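Local coordinates for protein arginine--tRNA ligase (Campylobacter jejuni, PDB 3FNR) that catalyses the ATP-dependent attachment of L-arginine to tRNA(Arg), releasing AMP and diphosphate, as a monomeric class I aminoacyl-tRNA synthetase, at residues K5-N9 with A364-S368; A12-L16 with K430-L434; Y310-K316 with L396-P400; E379-L383 with Y402-L406. The protein carries 1 engineered substitution. The contacts are given in a common frame with arbitrary orientation. Residues are numbered along the deposited sequence.

Overall arrangement
Interactions 1 and 2 lay two parts of helix 5-17 on the helical anticodon-binding region: first on the loop A364-S368, then on helix 425-445. They meet at K430, whose ammonium reaches N9 and A364. Interaction 1 is more exposed and polar, relying on backbone carbonyls and a water; interaction 2 is buried and mixes leucine and alanine packing with one hydrogen bond. Interaction 4, partly buried within the bundle, is built on a tyrosine-to-carbonyl hydrogen bond (Y402 to E379) and touches interaction 2 through A380 and L381. It shares helix 398-416 with interaction 3, touching it through K404 and Y310; this largely apolar seam, without direct hydrogen bonds, joins the catalytic region to the bundle nearer the chain's centre.

Interaction 1 (K5-N9 with A364-S368); sequences KTFLN and ADLQS
The first turn of helix 5-17 lies against an irregular loop. K5 is opposite Q367 (CA-CA 6.2 Å) and N9 opposite D365 (6.1 Å). The loop turns at L366, whose phi/psi of 72/9 is left-handed, and D365 OD1 accepts from Q367 N at 3.1 Å, an Asx turn set by the p rotamer of D365. Hydrogen bonding across the gap uses main-chain carbonyls: K5 NZ donates to Q367 O at 2.8 Å, and a water bridges N9 ND2 and A364 O, 2.9 Å from each. N9, with chi1 t, brings OD1 to within 3.4 Å of L366 CD2, while that oxygen takes its hydrogen bond from K430 on helix 425-445. In the packing, K5 CB lies 3.6 Å from Q367 NE2, and buried L366 points toward the helix. Lysine suits this partly exposed site because its long chain can span to a carbonyl. The hydrogen bonds to this anticodon-binding-region loop, direct or through water, end on carbonyls and so depend on its backbone path; the packing still uses L366 and Q367.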
# COMPACT_ATOMS: atom_id res chain seq x y z
N LYS A 5 -2.92 -35.12 16.74
CA LYS A 5 -2.33 -35.31 15.42
C LYS A 5 -3.36 -35.75 14.39
O LYS A 5 -3.27 -35.36 13.23
CB LYS A 5 -1.16 -36.29 15.47
CG LYS A 5 0.14 -35.64 15.90
CD LYS A 5 0.80 -36.43 17.01
CE LYS A 5 1.99 -37.18 16.52
NZ LYS A 5 2.44 -38.22 17.49
N THR A 6 -4.34 -36.54 14.84
CA THR A 6 -5.45 -36.99 13.99
C THR A 6 -6.23 -35.80 13.44
O THR A 6 -6.54 -35.74 12.25
CB THR A 6 -6.43 -37.94 14.73
OG1 THR A 6 -5.69 -38.99 15.38
CG2 THR A 6 -7.44 -38.57 13.76
N PHE A 7 -6.53 -34.84 14.32
CA PHE A 7 -7.30 -33.65 13.97
C PHE A 7 -6.50 -32.75 13.04
O PHE A 7 -6.98 -32.40 11.96
CB PHE A 7 -7.73 -32.89 15.24
CG PHE A 7 -8.57 -31.66 14.96
CD1 PHE A 7 -9.90 -31.78 14.55
CD2 PHE A 7 -8.02 -30.38 15.10
CE1 PHE A 7 -10.67 -30.65 14.29
CE2 PHE A 7 -8.79 -29.24 14.84
CZ PHE A 7 -10.12 -29.37 14.44
N LEU A 8 -5.29 -32.40 13.45
CA LEU A 8 -4.38 -31.60 12.63
C LEU A 8 -4.10 -32.21 11.25
O LEU A 8 -3.99 -31.48 10.25
CB LEU A 8 -3.07 -31.34 13.36
CG LEU A 8 -3.06 -30.51 14.66
CD1 LEU A 8 -1.68 -30.55 15.29
CD2 LEU A 8 -3.50 -29.06 14.42
N ASN A 9 -4.00 -33.54 11.19
CA ASN A 9 -3.82 -34.23 9.91
C ASN A 9 -5.02 -34.03 8.99
O ASN A 9 -4.86 -33.83 7.79
CB ASN A 9 -3.58 -35.73 10.11
CG ASN A 9 -3.28 -36.45 8.82
OD1 ASN A 9 -2.36 -36.08 8.08
ND2 ASN A 9 -4.05 -37.49 8.54
N ALA A 364 0.10 -39.99 3.90
CA ALA A 364 0.73 -40.05 5.21
C ALA A 364 -0.19 -39.44 6.27
O ALA A 364 -0.96 -38.54 5.97
CB ALA A 364 2.04 -39.34 5.19
N ASP A 365 -0.12 -39.95 7.50
CA ASP A 365 -1.06 -39.53 8.54
C ASP A 365 -0.45 -38.63 9.62
O ASP A 365 -1.17 -38.17 10.51
CB ASP A 365 -1.76 -40.74 9.17
CG ASP A 365 -0.78 -41.78 9.71
OD1 ASP A 365 0.33 -41.41 10.17
OD2 ASP A 365 -1.14 -42.97 9.69
N LEU A 366 0.86 -38.42 9.55
CA LEU A 366 1.60 -37.50 10.44
C LEU A 366 1.75 -38.01 11.88
O LEU A 366 2.23 -37.29 12.76
CB LEU A 366 0.97 -36.10 10.42
CG LEU A 366 1.41 -35.04 9.40
CD1 LEU A 366 2.09 -35.60 8.18
CD2 LEU A 366 0.24 -34.16 9.01
N GLN A 367 1.38 -39.26 12.12
CA GLN A 367 1.36 -39.83 13.46
C GLN A 367 2.77 -39.98 14.06
O GLN A 367 2.93 -39.93 15.28
CB GLN A 367 0.62 -41.17 13.46
CG GLN A 367 -0.20 -41.44 14.72
CD GLN A 367 -1.32 -40.43 14.92
OE1 GLN A 367 -2.17 -40.23 14.05
NE2 GLN A 367 -1.33 -39.80 16.09
N SER A 368 3.78 -40.11 13.21
CA SER A 368 5.15 -40.31 13.68
C SER A 368 5.90 -39.03 14.04
O SER A 368 7.03 -39.10 14.53
CB SER A 368 5.97 -41.07 12.64
OG SER A 368 6.28 -40.22 11.55
O HOH W 1 -3.86 -38.61 5.85

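Interaction 2 (A12-L16 with K430-L434); sequences ANQAL and KLFSL
Two alpha-helical segments, A12-L16 of helix 5-17 and K430-L434 of helix 425-445, cross at +56° with their local axes 10.7 Å apart at closest approach; the nearest CA atoms are those of A12 and L434, 7.0 Å apart. A12 points its methyl toward the partner, where CB lies 4.0 Å from L434 CD2 and 4.2 Å from K430 CE, a small side chain that accommodates both the leucine and the lysine shaft. N13 starts away from the partner, but its m rotamer swings the amide back so that OD1 accepts from K430 NZ at 2.7 Å. K430 is extended, all four chi angles t, which carries its charge to a cluster of oxygens: besides N13 OD1, the ammonium bonds N9 OD1, A364 O and M362 O, so four acceptors compensate a buried lysine. In this way the N-terminal helix is docked on the helical bundle of the DALR anticodon-binding domain. A15 again presents a methyl, its CB 3.8 Å from L434 CD1. L16, chi1 m and chi2 t, has the largest covered area in this contact: CD1 lies 3.9 Å from K430 CG, while CD2 approaches L434 CD1 at 4.2 Å and S433 OG at 3.4 Å. S433 (chi1 p) can sit beside this leucine because its hydroxyl donates to K430 O in its own helix at 2.6 Å.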
# COMPACT_ATOMS: atom_id res chain seq x y z
N ALA A 12 -4.71 -30.67 7.68
CA ALA A 12 -3.64 -30.72 6.69
C ALA A 12 -4.16 -31.26 5.36
O ALA A 12 -3.87 -30.70 4.31
CB ALA A 12 -2.48 -31.55 7.19
N ASN A 13 -4.97 -32.32 5.43
CA ASN A 13 -5.57 -32.90 4.23
C ASN A 13 -6.50 -31.92 3.51
O ASN A 13 -6.50 -31.86 2.29
CB ASN A 13 -6.33 -34.18 4.56
CG ASN A 13 -5.42 -35.38 4.70
OD1 ASN A 13 -4.30 -35.39 4.18
ND2 ASN A 13 -5.91 -36.41 5.39
N GLN A 14 -7.27 -31.14 4.27
CA GLN A 14 -8.18 -30.15 3.70
C GLN A 14 -7.43 -29.00 3.03
O GLN A 14 -7.80 -28.54 1.95
CB GLN A 14 -9.12 -29.61 4.77
CG GLN A 14 -10.16 -30.63 5.22
CD GLN A 14 -10.76 -30.31 6.58
OE1 GLN A 14 -11.20 -31.22 7.30
NE2 GLN A 14 -10.78 -29.03 6.94
N ALA A 15 -6.36 -28.56 3.69
CA ALA A 15 -5.49 -27.52 3.19
C ALA A 15 -4.80 -27.94 1.90
O ALA A 15 -4.73 -27.17 0.94
CB ALA A 15 -4.45 -27.16 4.24
N LEU A 16 -4.30 -29.17 1.87
CA LEU A 16 -3.51 -29.65 0.73
C LEU A 16 -4.34 -30.12 -0.47
O LEU A 16 -3.84 -30.14 -1.59
CB LEU A 16 -2.53 -30.74 1.18
CG LEU A 16 -1.46 -30.35 2.20
CD1 LEU A 16 -0.86 -31.61 2.82
CD2 LEU A 16 -0.38 -29.47 1.59
N LYS A 430 5.15 -34.39 3.91
CA LYS A 430 3.79 -33.83 3.99
C LYS A 430 3.77 -32.62 4.93
O LYS A 430 3.16 -31.59 4.61
CB LYS A 430 2.78 -34.88 4.46
CG LYS A 430 1.32 -34.45 4.31
CD LYS A 430 0.37 -35.47 4.92
CE LYS A 430 -1.03 -34.92 5.06
NZ LYS A 430 -1.99 -35.99 5.46
N LEU A 431 4.45 -32.75 6.06
CA LEU A 431 4.66 -31.65 6.97
C LEU A 431 5.26 -30.47 6.20
O LEU A 431 4.72 -29.37 6.24
CB LEU A 431 5.60 -32.04 8.11
CG LEU A 431 6.02 -30.91 9.06
CD1 LEU A 431 4.82 -30.29 9.72
CD2 LEU A 431 6.98 -31.40 10.11
N PHE A 432 6.35 -30.73 5.47
CA PHE A 432 7.07 -29.69 4.73
C PHE A 432 6.19 -29.04 3.68
O PHE A 432 6.25 -27.82 3.49
CB PHE A 432 8.33 -30.27 4.08
CG PHE A 432 9.47 -30.52 5.05
CD1 PHE A 432 10.76 -30.69 4.57
CD2 PHE A 432 9.27 -30.58 6.43
CE1 PHE A 432 11.82 -30.93 5.43
CE2 PHE A 432 10.32 -30.82 7.30
CZ PHE A 432 11.59 -31.00 6.80
N SER A 433 5.34 -29.84 3.03
CA SER A 433 4.46 -29.34 1.97
C SER A 433 3.47 -28.33 2.52
O SER A 433 3.09 -27.39 1.83
CB SER A 433 3.72 -30.48 1.27
OG SER A 433 2.68 -30.98 2.08
N LEU A 434 3.09 -28.53 3.78
CA LEU A 434 2.20 -27.62 4.45
C LEU A 434 2.89 -26.32 4.89
O LEU A 434 2.29 -25.24 4.82
CB LEU A 434 1.55 -28.32 5.63
CG LEU A 434 0.34 -27.65 6.25
CD1 LEU A 434 -0.84 -27.59 5.28
CD2 LEU A 434 -0.01 -28.46 7.45

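Interaction 3 (Y310-K316 with L396-P400); sequences YIFLSKK and LQKIP
This is an apolar contact between the catalytic and anticodon-binding regions, joining the turn after helix 305-311 to the start of helix 398-416. No hydrogen bond crosses it. S314 and Q397 are closest, CA-CA 4.9 Å. I311-S314 form a type I turn, with S314 N 3.2 Å from I311 O; S314 OG (chi1 p) donates to the same carbonyl at 2.6 Å. L313, chi1 t and chi2 p, is central: CD1 lies 3.8 Å from L396 CB and CD2 3.9 Å from P400 CD. P400 suits the first helical turn, where its missing amide hydrogen costs little, and its CB meets Y310 CE2 at 3.7 Å. Q397 CA makes a CA-H...O contact with L313 O at 3.3 Å, and Q397 OE1 comes within 3.5 Å of K316 CA. K316 leads outward to a salt bridge with D318. Helix 50-65, following the HIGH motif, touches L313 and L396, strand 321-324 packs on I311 and S314, and helix 336-353 covers Y310.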
# COMPACT_ATOMS: atom_id res chain seq x y z
N TYR A 310 8.41 -6.09 2.23
CA TYR A 310 8.69 -6.64 3.55
C TYR A 310 8.96 -5.53 4.56
O TYR A 310 8.29 -5.44 5.59
CB TYR A 310 9.86 -7.63 3.54
CG TYR A 310 9.98 -8.37 4.86
CD1 TYR A 310 10.67 -7.80 5.96
CD2 TYR A 310 9.37 -9.61 5.04
CE1 TYR A 310 10.74 -8.47 7.19
CE2 TYR A 310 9.44 -10.28 6.26
CZ TYR A 310 10.12 -9.70 7.32
OH TYR A 310 10.18 -10.39 8.51
N ILE A 311 9.97 -4.72 4.25
CA ILE A 311 10.47 -3.69 5.14
C ILE A 311 9.36 -2.75 5.55
O ILE A 311 9.19 -2.47 6.74
CB ILE A 311 11.61 -2.89 4.46
CG1 ILE A 311 12.85 -3.76 4.29
CG2 ILE A 311 11.97 -1.64 5.25
CD1 ILE A 311 13.83 -3.25 3.24
N PHE A 312 8.56 -2.31 4.58
CA PHE A 312 7.54 -1.30 4.84
C PHE A 312 6.29 -1.81 5.56
O PHE A 312 5.42 -1.03 5.94
CB PHE A 312 7.21 -0.51 3.56
CG PHE A 312 8.26 0.51 3.21
CD1 PHE A 312 8.13 1.83 3.64
CD2 PHE A 312 9.39 0.16 2.49
CE1 PHE A 312 9.10 2.78 3.35
CE2 PHE A 312 10.37 1.11 2.20
CZ PHE A 312 10.22 2.42 2.63
N LEU A 313 6.22 -3.12 5.75
CA LEU A 313 5.13 -3.75 6.48
C LEU A 313 5.57 -4.21 7.88
O LEU A 313 4.74 -4.60 8.69
CB LEU A 313 4.62 -4.95 5.70
CG LEU A 313 3.18 -5.39 5.94
CD1 LEU A 313 2.21 -4.41 5.29
CD2 LEU A 313 2.99 -6.79 5.41
N SER A 314 6.87 -4.12 8.15
CA SER A 314 7.50 -4.89 9.22
C SER A 314 7.34 -4.32 10.63
O SER A 314 7.69 -4.98 11.60
CB SER A 314 8.99 -5.11 8.91
OG SER A 314 9.69 -3.87 8.93
N LYS A 315 6.82 -3.11 10.74
CA LYS A 315 6.55 -2.55 12.05
C LYS A 315 5.21 -1.83 12.08
O LYS A 315 4.78 -1.29 11.05
CB LYS A 315 7.71 -1.63 12.49
CG LYS A 315 7.78 -1.28 14.00
CD LYS A 315 8.18 -2.45 14.92
CE LYS A 315 6.97 -3.20 15.52
NZ LYS A 315 5.98 -2.33 16.22
N LYS A 316 4.57 -1.85 13.25
CA LYS A 316 3.28 -1.17 13.49
C LYS A 316 3.24 0.22 12.84
O LYS A 316 4.18 1.01 12.98
CB LYS A 316 3.01 -1.08 14.99
CG LYS A 316 1.58 -0.70 15.38
CD LYS A 316 1.37 -0.88 16.88
CE LYS A 316 -0.10 -0.76 17.29
NZ LYS A 316 -0.54 0.66 17.43
N LEU A 396 -0.82 -5.34 10.41
CA LEU A 396 -0.30 -6.12 9.28
C LEU A 396 1.11 -6.67 9.51
O LEU A 396 1.51 -7.62 8.84
CB LEU A 396 -0.37 -5.33 7.97
CG LEU A 396 -1.76 -4.83 7.56
CD1 LEU A 396 -1.74 -4.12 6.22
CD2 LEU A 396 -2.79 -5.95 7.55
N GLN A 397 1.85 -6.10 10.46
CA GLN A 397 3.18 -6.58 10.82
C GLN A 397 3.18 -7.97 11.46
O GLN A 397 4.23 -8.60 11.54
CB GLN A 397 3.93 -5.58 11.71
CG GLN A 397 3.53 -5.57 13.19
CD GLN A 397 2.20 -4.87 13.45
OE1 GLN A 397 1.69 -4.13 12.60
NE2 GLN A 397 1.64 -5.09 14.64
N LYS A 398 2.01 -8.44 11.89
CA LYS A 398 1.83 -9.83 12.33
C LYS A 398 2.09 -10.83 11.20
O LYS A 398 2.45 -11.98 11.46
CB LYS A 398 0.42 -10.04 12.91
CG LYS A 398 0.06 -9.20 14.14
CD LYS A 398 0.31 -9.95 15.45
CE LYS A 398 -0.24 -9.19 16.66
NZ LYS A 398 -1.73 -9.08 16.64
N ILE A 399 1.89 -10.41 9.96
CA ILE A 399 2.16 -11.29 8.82
C ILE A 399 3.68 -11.58 8.64
O ILE A 399 4.07 -12.76 8.64
CB ILE A 399 1.46 -10.85 7.49
CG1 ILE A 399 -0.05 -10.67 7.69
CG2 ILE A 399 1.70 -11.86 6.38
CD1 ILE A 399 -0.78 -10.07 6.46
N PRO A 400 4.55 -10.54 8.49
CA PRO A 400 6.00 -10.81 8.54
C PRO A 400 6.50 -11.51 9.81
O PRO A 400 7.37 -12.37 9.72
CB PRO A 400 6.63 -9.41 8.45
CG PRO A 400 5.61 -8.55 7.83
CD PRO A 400 4.28 -9.11 8.21

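Interaction 4 (E379-L383 with Y402-L406); sequences EALNL and YLKNL
Segment E379-L383 runs from helix 371-381 into the bend that leads to helix 383-393, whereas Y402-L406 is continuous alpha helix with L406 N bonded to Y402 O at 2.9 Å. Their CA atoms pair at both ends, E379 with L406 at 6.8 Å and L383 with Y402 at 7.8 Å, so the chains run oppositely. At the bend, L383 N is 4.0 Å from E379 O, and N382 N makes a weak hydrogen bond to that carbonyl at 3.3 Å. Y402 has its CA-to-CB bond toward the other segment, and chi1 t places OH at the bend, where it donates to E379 O at 2.6 Å. Tyrosine suits this buried place because its apolar ring packs, CE2 lying 3.6 Å from L383 CD1, while its hydroxyl satisfies the carbonyl of E379, whose backbone bond within the segment is the weak one from N382 N. E379, extended with chi1 and chi2 t, reaches along the partner helix at the more exposed margin; OE1 and Y402 O share a water, at 2.7 and 2.8 Å, OE2 lies 3.8 Å from L406 CD1, and OE2 also bonds N409. L406 CD1 lies 4.2 Å from A380 N. All this is helix-to-helix packing inside the anticodon-binding bundle: helix 425-445 adds S438 against Y402 and bonds A380 O, and helix 5-17 packs L8 and L11 on L381.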
# COMPACT_ATOMS: atom_id res chain seq x y z
N GLU A 379 1.89 -24.61 13.77
CA GLU A 379 2.31 -23.30 13.30
C GLU A 379 1.89 -23.08 11.85
O GLU A 379 1.39 -22.01 11.50
CB GLU A 379 3.83 -23.14 13.46
CG GLU A 379 4.32 -21.69 13.41
CD GLU A 379 5.81 -21.55 13.74
OE1 GLU A 379 6.24 -20.43 14.09
OE2 GLU A 379 6.55 -22.55 13.65
N ALA A 380 2.08 -24.10 11.01
CA ALA A 380 1.67 -24.03 9.61
C ALA A 380 0.17 -23.75 9.50
O ALA A 380 -0.24 -22.83 8.79
CB ALA A 380 2.03 -25.32 8.86
N LEU A 381 -0.64 -24.50 10.25
CA LEU A 381 -2.09 -24.40 10.19
C LEU A 381 -2.65 -23.14 10.87
O LEU A 381 -3.76 -22.71 10.56
CB LEU A 381 -2.75 -25.66 10.76
CG LEU A 381 -2.47 -26.92 9.94
CD1 LEU A 381 -2.86 -28.16 10.73
CD2 LEU A 381 -3.19 -26.88 8.60
N ASN A 382 -1.87 -22.56 11.77
CA ASN A 382 -2.25 -21.37 12.53
C ASN A 382 -2.32 -20.08 11.70
O ASN A 382 -2.71 -19.04 12.23
CB ASN A 382 -1.27 -21.16 13.69
CG ASN A 382 -1.76 -20.16 14.73
OD1 ASN A 382 -1.03 -19.25 15.13
ND2 ASN A 382 -3.01 -20.31 15.16
N LEU A 383 -1.94 -20.14 10.42
CA LEU A 383 -1.97 -18.96 9.53
C LEU A 383 -3.36 -18.30 9.48
O LEU A 383 -3.45 -17.09 9.59
CB LEU A 383 -1.49 -19.31 8.11
CG LEU A 383 -1.46 -18.20 7.05
CD1 LEU A 383 -0.60 -17.02 7.47
CD2 LEU A 383 -1.00 -18.72 5.71
N TYR A 402 4.88 -13.69 11.72
CA TYR A 402 4.49 -15.09 11.62
C TYR A 402 5.49 -15.83 10.75
O TYR A 402 5.95 -16.92 11.10
CB TYR A 402 3.07 -15.20 11.01
CG TYR A 402 2.68 -16.61 10.59
CD1 TYR A 402 2.19 -17.52 11.51
CD2 TYR A 402 2.82 -17.02 9.26
CE1 TYR A 402 1.84 -18.83 11.12
CE2 TYR A 402 2.49 -18.31 8.87
CZ TYR A 402 2.01 -19.21 9.80
OH TYR A 402 1.67 -20.48 9.39
N LEU A 403 5.80 -15.22 9.61
CA LEU A 403 6.62 -15.83 8.58
C LEU A 403 8.06 -15.99 9.05
O LEU A 403 8.68 -17.03 8.79
CB LEU A 403 6.57 -14.94 7.35
CG LEU A 403 6.10 -15.52 6.02
CD1 LEU A 403 5.16 -16.71 6.17
CD2 LEU A 403 5.45 -14.40 5.24
N LYS A 404 8.58 -14.96 9.73
CA LYS A 404 9.89 -14.99 10.36
C LYS A 404 10.05 -16.18 11.30
O LYS A 404 11.01 -16.94 11.19
CB LYS A 404 10.11 -13.71 11.18
CG LYS A 404 11.05 -12.71 10.55
CD LYS A 404 11.54 -11.69 11.59
CE LYS A 404 10.39 -10.90 12.22
NZ LYS A 404 10.87 -9.88 13.20
N ASN A 405 9.10 -16.31 12.22
CA ASN A 405 9.12 -17.38 13.19
C ASN A 405 8.94 -18.76 12.55
O ASN A 405 9.59 -19.72 12.95
CB ASN A 405 8.08 -17.14 14.28
CG ASN A 405 8.37 -15.89 15.10
OD1 ASN A 405 9.53 -15.57 15.39
ND2 ASN A 405 7.32 -15.18 15.48
N LEU A 406 8.06 -18.84 11.56
CA LEU A 406 7.83 -20.10 10.85
C LEU A 406 9.06 -20.56 10.07
O LEU A 406 9.36 -21.76 10.03
CB LEU A 406 6.64 -19.97 9.91
CG LEU A 406 6.20 -21.16 9.05
CD1 LEU A 406 5.76 -22.34 9.90
CD2 LEU A 406 5.08 -20.74 8.14
O HOH W 2 4.81 -18.34 13.26